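Ferric uptake regulation protein (Pseudomonas aeruginosa PAO1, PDB 6H1C) probably acts as a metal-responsive transcription factor that binds DNA through a winged-helix domain to control genes of iron uptake. Local coordinates at residues 34-39 / 49-54. The protein carries 2 engineered substitutions. Numbering follows the deposited sequence.
Sequences SAEDVY and VGLATV. With MN (manganese (II) ion), chain H.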
loop_
_atom_site.group_PDB
_atom_site.type_symbol
_atom_site.label_atom_id
_atom_site.label_comp_id
_atom_site.label_asym_id
_atom_site.label_seq_id
_atom_site.Cartn_x
_atom_site.Cartn_y
_atom_site.Cartn_z
ATOM N N SER B 34 15.038 3.910 -2.200
ATOM C CA SER B 34 14.053 3.032 -2.810
ATOM C C SER B 34 14.627 1.627 -3.015
ATOM O O SER B 34 15.836 1.401 -2.966
ATOM C CB SER B 34 13.609 3.595 -4.148
ATOM O OG SER B 34 14.562 3.299 -5.149
ATOM N N ALA B 35 13.736 0.662 -3.253
ATOM C CA ALA B 35 14.211 -0.662 -3.645
ATOM C C ALA B 35 15.057 -0.578 -4.908
ATOM O O ALA B 35 16.058 -1.285 -5.045
ATOM C CB ALA B 35 13.034 -1.613 -3.852
ATOM N N GLU B 36 14.670 0.289 -5.844
ATOM C CA GLU B 36 15.451 0.461 -7.066
ATOM C C GLU B 36 16.839 1.028 -6.764
ATOM O O GLU B 36 17.827 0.619 -7.380
ATOM C CB GLU B 36 14.703 1.361 -8.046
ATOM C CG GLU B 36 13.808 0.652 -9.042
ATOM C CD GLU B 36 13.297 1.597 -10.133
ATOM O OE1 GLU B 36 14.103 2.074 -10.966
ATOM O OE2 GLU B 36 12.094 1.891 -10.138
ATOM N N ASP B 37 16.929 1.973 -5.819
ATOM C CA ASP B 37 18.228 2.495 -5.403
ATOM C C ASP B 37 19.139 1.398 -4.884
ATOM O O ASP B 37 20.344 1.408 -5.144
ATOM C CB ASP B 37 18.056 3.541 -4.317
ATOM C CG ASP B 37 17.328 4.761 -4.795
ATOM O OD1 ASP B 37 17.375 5.025 -6.022
ATOM O OD2 ASP B 37 16.724 5.459 -3.936
ATOM N N VAL B 38 18.600 0.469 -4.101
ATOM C CA VAL B 38 19.461 -0.562 -3.542
ATOM C C VAL B 38 19.930 -1.500 -4.640
ATOM O O VAL B 38 21.088 -1.928 -4.660
ATOM C CB VAL B 38 18.731 -1.304 -2.417
ATOM C CG1 VAL B 38 19.474 -2.563 -2.064
ATOM C CG2 VAL B 38 18.613 -0.383 -1.228
ATOM N N TYR B 39 19.054 -1.792 -5.594
ATOM C CA TYR B 39 19.406 -2.669 -6.704
ATOM C C TYR B 39 20.432 -2.017 -7.629
ATOM O O TYR B 39 21.408 -2.658 -8.039
ATOM C CB TYR B 39 18.131 -3.039 -7.458
ATOM C CG TYR B 39 18.325 -3.573 -8.848
ATOM C CD1 TYR B 39 18.782 -4.864 -9.058
ATOM C CD2 TYR B 39 18.027 -2.790 -9.952
ATOM C CE1 TYR B 39 18.943 -5.352 -10.325
ATOM C CE2 TYR B 39 18.186 -3.271 -11.221
ATOM C CZ TYR B 39 18.634 -4.547 -11.401
ATOM O OH TYR B 39 18.787 -5.022 -12.671
ATOM N N VAL B 49 22.256 -9.294 -7.852
ATOM C CA VAL B 49 21.017 -9.514 -7.107
ATOM C C VAL B 49 19.863 -8.889 -7.889
ATOM O O VAL B 49 19.862 -7.679 -8.140
ATOM C CB VAL B 49 21.081 -8.932 -5.684
ATOM C CG1 VAL B 49 19.798 -9.197 -4.928
ATOM C CG2 VAL B 49 22.234 -9.528 -4.937
ATOM N N GLY B 50 18.883 -9.710 -8.260
ATOM C CA GLY B 50 17.750 -9.215 -9.025
ATOM C C GLY B 50 16.839 -8.305 -8.218
ATOM O O GLY B 50 16.746 -8.385 -6.991
ATOM N N LEU B 51 16.156 -7.414 -8.938
ATOM C CA LEU B 51 15.229 -6.481 -8.310
ATOM C C LEU B 51 14.206 -7.207 -7.434
ATOM O O LEU B 51 13.908 -6.773 -6.311
ATOM C CB LEU B 51 14.537 -5.670 -9.399
ATOM C CG LEU B 51 13.648 -4.512 -8.996
ATOM C CD1 LEU B 51 14.383 -3.627 -8.024
ATOM C CD2 LEU B 51 13.271 -3.735 -10.233
ATOM N N ALA B 52 13.670 -8.330 -7.919
ATOM C CA ALA B 52 12.698 -9.067 -7.120
ATOM C C ALA B 52 13.307 -9.524 -5.801
ATOM O O ALA B 52 12.672 -9.423 -4.742
ATOM C CB ALA B 52 12.155 -10.259 -7.906
ATOM N N THR B 53 14.535 -10.035 -5.840
ATOM C CA THR B 53 15.135 -10.471 -4.591
ATOM C C THR B 53 15.340 -9.284 -3.681
ATOM O O THR B 53 15.046 -9.356 -2.488
ATOM C CB THR B 53 16.463 -11.198 -4.831
ATOM O OG1 THR B 53 16.278 -12.251 -5.778
ATOM C CG2 THR B 53 16.972 -11.816 -3.533
ATOM N N VAL B 54 15.816 -8.169 -4.244
ATOM C CA VAL B 54 16.124 -6.985 -3.449
ATOM C C VAL B 54 14.906 -6.551 -2.649
ATOM O O VAL B 54 14.993 -6.271 -1.445
ATOM C CB VAL B 54 16.634 -5.859 -4.365
ATOM C CG1 VAL B 54 16.683 -4.535 -3.621
ATOM C CG2 VAL B 54 17.995 -6.209 -4.869
HETATM MN MN MN H . 10.834 0.929 -8.651
#
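Tyr39 lays its ring across the start of helix 51-63 and has the largest share of the contact. Its CG stands anti to the backbone N (chi1 162°), which carries the ring over to the other helix. Leu51 CB lies over the centre of one face, 4.3 Å above the ring plane. Val49 O lies at the ring edge, in its plane, 3.2 Å from Tyr39 CD1; the slightly positive ring hydrogens suit that oxygen.

Aliphatic packing adds to this. Leu51 CD1 reaches back to Tyr39 CB (3.8 Å), the two side chains crossing at about a right angle. Val54 forks, its two methyls serving different partners: CG1 rests on Val38 CG1 at 3.8 Å, and CG2 approaches Tyr39 CB. Val54 CG1 also packs 3.6 Å from Ala35 O, where the short Ala35 side chain, pointing toward helix 51-63, allows close approach. Leu42 extends this buried interface.

Polar groups order the start of helix 35-44. Ser34 and Asp37 form a capping box: Asp37 N donates to Ser34 OG (2.8 Å), and Ser34 N to Asp37 OD2. Gly50, the N-cap residue of helix 51-63, has no side-chain cap; its O accepts from Val54 N.

Glu36, whose CB points away from helix 51-63, binds manganese through OE2 (2.2 Å).

No hydrogen bond links the segments, so apolar packing joins these two helices of the probable winged-helix domain, while the Glu36 carboxylate, sharing manganese with His76 and Asp73 of the second subunit, ties helix 35-44 to that subunit.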